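Local structure of DUF3224 domain-containing protein (Shewanella oneidensis, 2OOJ) at residues Phe39-Leu43 with Phe126-Ser130. The protein is of unknown function but belongs to the DUF3224 family, whose members are grouped with the AOC-type beta-barrel proteins. Residues are numbered along the deposited sequence.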
loop_
_atom_site.group_PDB
_atom_site.type_symbol
_atom_site.label_atom_id
_atom_site.label_comp_id
_atom_site.label_asym_id
_atom_site.label_seq_id
_atom_site.Cartn_x
_atom_site.Cartn_y
_atom_site.Cartn_z
ATOM N N PHE B 39 -14.356 11.366 -9.335
ATOM C CA PHE B 39 -15.112 11.731 -8.145
ATOM C C PHE B 39 -16.115 12.807 -8.511
ATOM O O PHE B 39 -15.802 13.685 -9.305
ATOM C CB PHE B 39 -14.172 12.299 -7.079
ATOM C CG PHE B 39 -13.196 11.300 -6.551
ATOM C CD1 PHE B 39 -11.969 11.110 -7.179
ATOM C CD2 PHE B 39 -13.482 10.562 -5.417
ATOM C CE1 PHE B 39 -11.047 10.178 -6.687
ATOM C CE2 PHE B 39 -12.569 9.649 -4.912
ATOM C CZ PHE B 39 -11.344 9.460 -5.551
ATOM N N TYR B 40 -17.293 12.761 -7.900
ATOM C CA TYR B 40 -18.398 13.668 -8.191
ATOM C C TYR B 40 -18.834 14.309 -6.901
ATOM O O TYR B 40 -18.704 13.710 -5.821
ATOM C CB TYR B 40 -19.590 12.860 -8.744
ATOM C CG TYR B 40 -19.309 12.215 -10.074
ATOM C CD1 TYR B 40 -19.400 12.942 -11.253
ATOM C CD2 TYR B 40 -18.931 10.874 -10.157
ATOM C CE1 TYR B 40 -19.130 12.345 -12.483
ATOM C CE2 TYR B 40 -18.647 10.282 -11.368
ATOM C CZ TYR B 40 -18.756 11.021 -12.531
ATOM O OH TYR B 40 -18.460 10.438 -13.739
ATOM N N GLY B 41 -19.385 15.507 -7.000
ATOM C CA GLY B 41 -19.928 16.179 -5.837
ATOM C C GLY B 41 -18.933 17.155 -5.225
ATOM O O GLY B 41 -18.257 17.917 -5.925
ATOM N N GLU B 42 -18.844 17.107 -3.909
ATOM C CA GLU B 42 -17.995 18.041 -3.165
ATOM C C GLU B 42 -16.521 17.859 -3.505
ATOM O O GLU B 42 -15.747 18.809 -3.461
ATOM C CB GLU B 42 -18.226 17.841 -1.677
ATOM C CG GLU B 42 -19.581 18.253 -1.241
ATOM C CD GLU B 42 -19.713 19.747 -1.015
ATOM O OE1 GLU B 42 -18.819 20.520 -1.410
ATOM O OE2 GLU B 42 -20.750 20.151 -0.459
ATOM N N LEU B 43 -16.134 16.621 -3.803
ATOM C CA LEU B 43 -14.855 16.331 -4.440
ATOM C C LEU B 43 -15.185 16.021 -5.886
ATOM O O LEU B 43 -15.758 14.952 -6.205
ATOM C CB LEU B 43 -14.150 15.123 -3.765
ATOM C CG LEU B 43 -12.793 14.709 -4.370
ATOM C CD1 LEU B 43 -11.809 15.893 -4.378
ATOM C CD2 LEU B 43 -12.220 13.490 -3.595
ATOM N N PHE B 126 -19.293 5.104 -3.150
ATOM C CA PHE B 126 -19.356 6.403 -2.526
ATOM C C PHE B 126 -18.094 6.593 -1.711
ATOM O O PHE B 126 -17.587 5.651 -1.084
ATOM C CB PHE B 126 -20.560 6.508 -1.581
ATOM C CG PHE B 126 -21.867 6.645 -2.292
ATOM C CD1 PHE B 126 -22.513 5.536 -2.762
ATOM C CD2 PHE B 126 -22.438 7.885 -2.489
ATOM C CE1 PHE B 126 -23.709 5.659 -3.429
ATOM C CE2 PHE B 126 -23.630 8.006 -3.148
ATOM C CZ PHE B 126 -24.257 6.887 -3.633
ATOM N N TYR B 127 -17.644 7.818 -1.683
ATOM C CA TYR B 127 -16.547 8.234 -0.800
ATOM C C TYR B 127 -17.136 9.043 0.355
ATOM O O TYR B 127 -18.143 9.753 0.187
ATOM C CB TYR B 127 -15.520 9.079 -1.573
ATOM C CG TYR B 127 -16.052 10.394 -2.067
ATOM C CD1 TYR B 127 -16.036 11.540 -1.251
ATOM C CD2 TYR B 127 -16.520 10.521 -3.369
ATOM C CE1 TYR B 127 -16.531 12.727 -1.719
ATOM C CE2 TYR B 127 -17.045 11.696 -3.828
ATOM C CZ TYR B 127 -17.032 12.814 -3.004
ATOM O OH TYR B 127 -17.552 13.986 -3.487
ATOM N N GLU B 128 -16.510 8.912 1.527
ATOM C CA GLU B 128 -16.773 9.724 2.683
ATOM C C GLU B 128 -15.412 10.294 3.081
ATOM O O GLU B 128 -14.550 9.554 3.511
ATOM C CB GLU B 128 -17.367 8.901 3.816
ATOM C CG GLU B 128 -18.801 8.381 3.579
ATOM C CD GLU B 128 -18.886 7.030 2.831
ATOM O OE1 GLU B 128 -18.130 6.089 3.140
ATOM O OE2 GLU B 128 -19.747 6.905 1.939
ATOM N N PHE B 129 -15.218 11.597 2.893
ATOM C CA PHE B 129 -13.884 12.202 2.992
ATOM C C PHE B 129 -13.883 13.202 4.125
ATOM O O PHE B 129 -14.632 14.171 4.075
ATOM C CB PHE B 129 -13.526 12.838 1.621
ATOM C CG PHE B 129 -12.128 13.396 1.524
ATOM C CD1 PHE B 129 -11.047 12.796 2.165
ATOM C CD2 PHE B 129 -11.873 14.479 0.713
ATOM C CE1 PHE B 129 -9.766 13.323 2.033
ATOM C CE2 PHE B 129 -10.593 14.987 0.587
ATOM C CZ PHE B 129 -9.547 14.392 1.245
ATOM N N SER B 130 -13.102 12.904 5.174
ATOM C CA SER B 130 -12.948 13.775 6.327
ATOM C C SER B 130 -11.622 14.500 6.224
ATOM O O SER B 130 -10.561 13.879 6.249
ATOM C CB SER B 130 -13.019 12.958 7.622
ATOM O OG SER B 130 -14.136 12.111 7.546
#
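The ring of Tyr127 reaches from its strand to the turn at 39-43, where it overlaps Phe39 and Leu43. Phe39 turns its ring edge toward the face of Tyr127 in an offset edge-to-face pair. The Phe39 and Tyr127 ring centroids are 5.7 Å apart, planes at 69°. Phe39 CD2 and Tyr127 CD2 approach to 3.7 Å. Leu43 CB packs on Tyr127 CZ at 3.8 Å. The hydroxyl makes two hydrogen bonds to the turn backbone. Tyr127 OH donates to Tyr40 O at 2.6 Å and accepts from Leu43 N at 3.0 Å. Tyr40 O and Leu43 N are 4.4 Å apart, too far to bond directly; the hydroxyl sits between them and bridges the turn. Gly41 has phi/psi of 96/-136, where a CB would clash with the preceding carbonyl and lie close to Tyr127 OH. A looser apolar touch, Leu43 CD2 to Phe129 CD2 at 4.4 Å, extends the contact along the strand. The turn links antiparallel strands 29-39 and 43-55, a beta-hairpin connection in a sheet consistent with the barrel of the AOC clan. Strand 5-18 pairs with both 29-39 and 124-133, and Leu43 and Phe129 touch Met116 of strand 112-121 and Leu74 of strand 73-74.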